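Local coordinates for protein 2-polyprenyl-6-methoxyphenol hydroxylase-like FAD-dependent oxidoreductase (Streptomyces sp. NRRL 11266, PDB 6UI5) that binds flavin-adenine dinucleotide and is probably an FAD-dependent oxidoreductase, at residues L198-N203 and A347-R352; S440-S445 and E486-L491. All blocks are in the same frame, centred on the assembly; numbering follows the deposited sequence.

The two contacts sit on opposite sides of the chain's centre, 53 Å apart between centres and about 38 Å between nearest atoms, and both segments of contact 1 precede those of contact 2 in the sequence. Contact 1 joins a loop of the antiparallel sheet to the turn between helices 325-346 and 352-365, at the surface but not far from the flavin: the side chain of Tyr200 lies about 11 Å from the bound FAD. Contact 2 belongs to the C-terminal, probably thioredoxin-like domain, where a loop leans on helix 484-495. One is an apolar touch with a weak polar link; the other is a glutamate laid over leucines and paired with an arginine.

Contact 1: L198-N203 and A347-R352; sequences LSYTDN and ALLYPR
Two loops of the FAD-dependent oxidoreductase fold meet here: 198-203, which leads into strand 206-211 of the antiparallel sheet, and 347-352, the turn between helices 325-346 and 352-365. Leu349 makes the apolar touch. Its CG lies anti to the carbonyl carbon (chi1 -68°), and methyl CD2 comes within 3.8 Å of Tyr200 CE1, the two side chains crossing at about a right angle. Tyr200 OH, at the far end of that ring, is hydrogen-bonded to Tyr292 OH, which holds the hydroxyl end of the ring while its CE1 flank meets the leucine.

Tyr350 follows with CG anti to the backbone N (chi1 -179°). Its ring offers an edge to Asn203, whose OD1 stands 3.7 Å from Tyr350 CD1, with amide and ring planes 20° apart. Over one face of the ring lies CB of Pro351, and the ring of Phe224 also meets it, nearly parallel. The peptide bond before Pro351 is cis, and this proline stands at the N-cap position, just before helix 352-365. Arg352 opens that helix; its chain bends at chi3 and reaches back to 198-203, where NH1 gives Asp202 O a weak, bent hydrogen bond of 3.4 Å near the guanidinium plane.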
loop_
_atom_site.group_PDB
_atom_site.type_symbol
_atom_site.label_atom_id
_atom_site.label_comp_id
_atom_site.label_asym_id
_atom_site.label_seq_id
_atom_site.Cartn_x
_atom_site.Cartn_y
_atom_site.Cartn_z
ATOM N N LEU A 198 -6.731 -25.364 0.570
ATOM C CA LEU A 198 -6.980 -24.327 1.552
ATOM C C LEU A 198 -8.354 -23.713 1.332
ATOM O O LEU A 198 -8.777 -23.489 0.193
ATOM C CB LEU A 198 -5.882 -23.277 1.478
ATOM C CG LEU A 198 -6.097 -21.947 2.174
ATOM C CD1 LEU A 198 -4.818 -21.480 2.837
ATOM C CD2 LEU A 198 -6.515 -20.988 1.105
ATOM N N SER A 199 -9.052 -23.447 2.435
ATOM C CA SER A 199 -10.433 -22.966 2.416
ATOM C C SER A 199 -10.523 -21.687 3.244
ATOM O O SER A 199 -10.942 -21.708 4.407
ATOM C CB SER A 199 -11.420 -24.051 2.928
ATOM O OG SER A 199 -12.752 -23.712 2.571
ATOM N N TYR A 200 -10.111 -20.572 2.633
ATOM C CA TYR A 200 -10.500 -19.253 3.112
ATOM C C TYR A 200 -12.008 -19.227 3.296
ATOM O O TYR A 200 -12.760 -19.634 2.405
ATOM C CB TYR A 200 -10.083 -18.153 2.118
ATOM C CG TYR A 200 -8.628 -17.704 2.143
ATOM C CD1 TYR A 200 -8.123 -16.938 3.189
ATOM C CD2 TYR A 200 -7.781 -17.989 1.087
ATOM C CE1 TYR A 200 -6.794 -16.512 3.198
ATOM C CE2 TYR A 200 -6.451 -17.575 1.091
ATOM C CZ TYR A 200 -5.959 -16.838 2.147
ATOM O OH TYR A 200 -4.634 -16.433 2.130
ATOM N N THR A 201 -12.446 -18.764 4.457
ATOM C CA THR A 201 -13.855 -18.708 4.806
ATOM C C THR A 201 -14.339 -17.256 4.789
ATOM O O THR A 201 -13.626 -16.339 4.356
ATOM C CB THR A 201 -14.070 -19.389 6.158
ATOM O OG1 THR A 201 -13.214 -18.793 7.140
ATOM C CG2 THR A 201 -13.741 -20.874 6.054
ATOM N N ASP A 202 -15.581 -17.040 5.251
ATOM C CA ASP A 202 -16.185 -15.711 5.262
ATOM C C ASP A 202 -15.851 -14.933 6.530
ATOM O O ASP A 202 -16.630 -14.084 6.988
ATOM C CB ASP A 202 -17.692 -15.818 5.033
ATOM C CG ASP A 202 -18.026 -16.194 3.596
ATOM O OD1 ASP A 202 -17.401 -17.138 3.063
ATOM O OD2 ASP A 202 -18.899 -15.533 2.993
ATOM N N ASN A 203 -14.718 -15.258 7.126
ATOM C CA ASN A 203 -13.980 -14.434 8.059
ATOM C C ASN A 203 -12.532 -14.744 7.719
ATOM O O ASN A 203 -12.261 -15.620 6.900
ATOM C CB ASN A 203 -14.387 -14.750 9.505
ATOM C CG ASN A 203 -13.583 -13.982 10.537
ATOM O OD1 ASN A 203 -12.649 -13.248 10.200
ATOM N ND2 ASN A 203 -13.947 -14.147 11.811
ATOM N N ALA A 347 -3.482 -7.674 6.906
ATOM C CA ALA A 347 -4.457 -6.588 6.976
ATOM C C ALA A 347 -5.419 -6.591 5.805
ATOM O O ALA A 347 -6.306 -5.736 5.768
ATOM C CB ALA A 347 -3.751 -5.235 7.057
ATOM N N LEU A 348 -5.259 -7.507 4.847
ATOM C CA LEU A 348 -6.286 -7.758 3.842
ATOM C C LEU A 348 -7.252 -8.859 4.265
ATOM O O LEU A 348 -8.156 -9.207 3.494
ATOM C CB LEU A 348 -5.659 -8.120 2.488
ATOM C CG LEU A 348 -4.849 -7.034 1.776
ATOM C CD1 LEU A 348 -3.513 -6.855 2.407
ATOM C CD2 LEU A 348 -4.687 -7.328 0.286
ATOM N N LEU A 349 -7.086 -9.402 5.469
ATOM C CA LEU A 349 -7.928 -10.470 5.968
ATOM C C LEU A 349 -8.764 -10.047 7.162
ATOM O O LEU A 349 -9.967 -10.317 7.212
ATOM C CB LEU A 349 -7.044 -11.667 6.330
ATOM C CG LEU A 349 -6.428 -12.280 5.081
ATOM C CD1 LEU A 349 -5.409 -13.316 5.468
ATOM C CD2 LEU A 349 -7.535 -12.897 4.242
ATOM N N TYR A 350 -8.161 -9.363 8.117
ATOM C CA TYR A 350 -8.822 -9.139 9.375
ATOM C C TYR A 350 -8.318 -7.864 10.038
ATOM O O TYR A 350 -7.144 -7.565 9.976
ATOM C CB TYR A 350 -8.597 -10.358 10.281
ATOM C CG TYR A 350 -9.254 -10.262 11.639
ATOM C CD1 TYR A 350 -10.554 -10.730 11.846
ATOM C CD2 TYR A 350 -8.581 -9.703 12.718
ATOM C CE1 TYR A 350 -11.157 -10.642 13.090
ATOM C CE2 TYR A 350 -9.181 -9.596 13.953
ATOM C CZ TYR A 350 -10.462 -10.074 14.142
ATOM O OH TYR A 350 -11.041 -9.968 15.388
ATOM N N PRO A 351 -9.202 -7.127 10.718
ATOM C CA PRO A 351 -10.648 -7.368 10.805
ATOM C C PRO A 351 -11.309 -7.013 9.497
ATOM O O PRO A 351 -10.666 -6.399 8.631
ATOM C CB PRO A 351 -11.107 -6.443 11.928
ATOM C CG PRO A 351 -10.036 -5.422 12.063
ATOM C CD PRO A 351 -8.751 -6.081 11.648
ATOM N N ARG A 352 -12.564 -7.403 9.320
ATOM C CA ARG A 352 -13.156 -7.270 7.996
ATOM C C ARG A 352 -13.381 -5.817 7.576
ATOM O O ARG A 352 -13.375 -5.567 6.363
ATOM C CB ARG A 352 -14.451 -8.087 7.896
ATOM C CG ARG A 352 -15.710 -7.265 7.849
ATOM C CD ARG A 352 -16.936 -8.135 7.594
ATOM N NE ARG A 352 -17.346 -8.856 8.798
ATOM C CZ ARG A 352 -17.144 -10.157 9.000
ATOM N NH1 ARG A 352 -16.543 -10.897 8.067
ATOM N NH2 ARG A 352 -17.543 -10.724 10.137
#

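Contact 2: S440-S445 and E486-L491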
loop_
_atom_site.group_PDB
_atom_site.type_symbol
_atom_site.label_atom_id
_atom_site.label_comp_id
_atom_site.label_asym_id
_atom_site.label_seq_id
_atom_site.Cartn_x
_atom_site.Cartn_y
_atom_site.Cartn_z
ATOM N N SER A 440 39.097 -12.500 -21.219
ATOM C CA SER A 440 39.511 -11.104 -21.340
ATOM C C SER A 440 39.573 -10.369 -19.999
ATOM O O SER A 440 40.050 -9.228 -19.966
ATOM C CB SER A 440 38.542 -10.356 -22.262
ATOM O OG SER A 440 38.130 -11.160 -23.356
ATOM N N ALA A 441 39.083 -10.956 -18.906
ATOM C CA ALA A 441 39.046 -10.240 -17.636
ATOM C C ALA A 441 40.396 -10.368 -16.943
ATOM O O ALA A 441 41.036 -11.423 -16.998
ATOM C CB ALA A 441 37.925 -10.762 -16.743
ATOM N N GLN A 442 40.847 -9.284 -16.320
ATOM C CA GLN A 442 42.119 -9.290 -15.603
ATOM C C GLN A 442 41.820 -9.649 -14.159
ATOM O O GLN A 442 41.193 -8.865 -13.442
ATOM C CB GLN A 442 42.826 -7.937 -15.695
ATOM C CG GLN A 442 44.081 -7.837 -14.810
ATOM C CD GLN A 442 44.375 -6.404 -14.383
ATOM O OE1 GLN A 442 44.736 -6.149 -13.230
ATOM N NE2 GLN A 442 44.219 -5.457 -15.316
ATOM N N GLU A 443 42.242 -10.835 -13.729
ATOM C CA GLU A 443 41.947 -11.254 -12.370
ATOM C C GLU A 443 42.967 -10.671 -11.402
ATOM O O GLU A 443 44.176 -10.722 -11.648
ATOM C CB GLU A 443 41.900 -12.775 -12.259
ATOM C CG GLU A 443 43.128 -13.510 -12.705
ATOM C CD GLU A 443 43.155 -14.917 -12.144
ATOM O OE1 GLU A 443 42.904 -15.062 -10.923
ATOM O OE2 GLU A 443 43.409 -15.868 -12.921
ATOM N N GLU A 444 42.476 -10.096 -10.307
ATOM C CA GLU A 444 43.369 -9.533 -9.304
ATOM C C GLU A 444 43.919 -10.700 -8.490
ATOM O O GLU A 444 43.270 -11.202 -7.566
ATOM C CB GLU A 444 42.640 -8.505 -8.450
ATOM C CG GLU A 444 42.074 -7.339 -9.239
ATOM C CD GLU A 444 43.162 -6.422 -9.858
ATOM O OE1 GLU A 444 44.281 -6.361 -9.311
ATOM O OE2 GLU A 444 42.893 -5.763 -10.890
ATOM N N SER A 445 45.130 -11.137 -8.849
ATOM C CA SER A 445 45.774 -12.280 -8.214
ATOM C C SER A 445 45.940 -12.112 -6.712
ATOM O O SER A 445 46.337 -13.064 -6.042
ATOM C CB SER A 445 47.153 -12.518 -8.830
ATOM O OG SER A 445 48.062 -11.490 -8.451
ATOM N N GLU A 486 37.221 -0.068 -9.464
ATOM C CA GLU A 486 36.092 -0.332 -8.588
ATOM C C GLU A 486 36.114 -1.768 -8.085
ATOM O O GLU A 486 35.848 -2.025 -6.908
ATOM C CB GLU A 486 34.773 -0.083 -9.323
ATOM C CG GLU A 486 34.413 1.345 -9.561
ATOM C CD GLU A 486 35.232 1.965 -10.696
ATOM O OE1 GLU A 486 35.238 3.217 -10.790
ATOM O OE2 GLU A 486 35.869 1.191 -11.464
ATOM N N LEU A 487 36.398 -2.719 -8.972
ATOM C CA LEU A 487 36.534 -4.105 -8.549
ATOM C C LEU A 487 37.575 -4.254 -7.447
ATOM O O LEU A 487 37.363 -5.012 -6.494
ATOM C CB LEU A 487 36.883 -4.973 -9.747
ATOM C CG LEU A 487 37.304 -6.420 -9.550
ATOM C CD1 LEU A 487 36.857 -7.158 -10.753
ATOM C CD2 LEU A 487 38.789 -6.474 -9.508
ATOM N N ARG A 488 38.716 -3.557 -7.562
ATOM C CA ARG A 488 39.719 -3.612 -6.491
ATOM C C ARG A 488 39.178 -3.001 -5.194
ATOM O O ARG A 488 39.607 -3.378 -4.094
ATOM C CB ARG A 488 41.020 -2.895 -6.913
ATOM C CG ARG A 488 41.977 -3.695 -7.818
ATOM C CD ARG A 488 43.347 -3.007 -8.036
ATOM N NE ARG A 488 43.279 -1.797 -8.879
ATOM C CZ ARG A 488 43.456 -1.763 -10.209
ATOM N NH1 ARG A 488 43.716 -2.874 -10.893
ATOM N NH2 ARG A 488 43.377 -0.609 -10.867
ATOM N N THR A 489 38.253 -2.051 -5.299
ATOM C CA THR A 489 37.653 -1.492 -4.095
ATOM C C THR A 489 36.714 -2.515 -3.453
ATOM O O THR A 489 36.864 -2.869 -2.277
ATOM C CB THR A 489 36.926 -0.188 -4.446
ATOM O OG1 THR A 489 37.888 0.819 -4.836
ATOM C CG2 THR A 489 36.096 0.309 -3.254
ATOM N N ALA A 490 35.788 -3.047 -4.253
ATOM C CA ALA A 490 34.903 -4.119 -3.833
ATOM C C ALA A 490 35.668 -5.271 -3.181
ATOM O O ALA A 490 35.241 -5.812 -2.158
ATOM C CB ALA A 490 34.117 -4.603 -5.050
ATOM N N LEU A 491 36.811 -5.645 -3.747
ATOM C CA LEU A 491 37.558 -6.755 -3.186
ATOM C C LEU A 491 38.141 -6.403 -1.825
ATOM O O LEU A 491 38.188 -7.261 -0.928
ATOM C CB LEU A 491 38.654 -7.189 -4.149
ATOM C CG LEU A 491 38.082 -7.962 -5.327
ATOM C CD1 LEU A 491 39.136 -8.026 -6.415
ATOM C CD2 LEU A 491 37.620 -9.394 -4.896
#
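The loop 440-445 passes beside helix 484-495 and comes nearest at Glu444 and Arg488, whose CA atoms are 7.5 Å apart. Both belong to the probably thioredoxin-like C-terminal domain, the loop lying between strands 430-434 and 451-455 of its mixed sheet. Glu444 carries the contact. Its CB points toward the helix, CG lies anti to the carbonyl carbon, and the chain bends at chi2 (-67°), so that its aliphatic part rests on two leucines one helical turn apart. Glu444 CG lies 3.4 Å from Leu487 CD2. Glu444 CB is 4.1 Å from Leu491 CD1. Behind them, both leucines reach the sheet, Leu487 touching Trp476 and Leu491 touching Leu467.

The carboxylate then turns to Arg488, which crosses it at about a right angle. Arg488 CG lies 3.6 Å from Glu444 CD, and the arginine chain bends at chi3, bringing NH1 to 3.0 Å from Glu444 OE2. This salt bridge includes a weak hydrogen bond, bent to 131°, with the two planar groups 83° apart, so it is not a flat two-pronged pairing. The same OE2 accepts a hydrogen bond from Gln484 NE2. Two donors, one positively charged, therefore converge on one oxygen, which would favour the ionised form of Glu444.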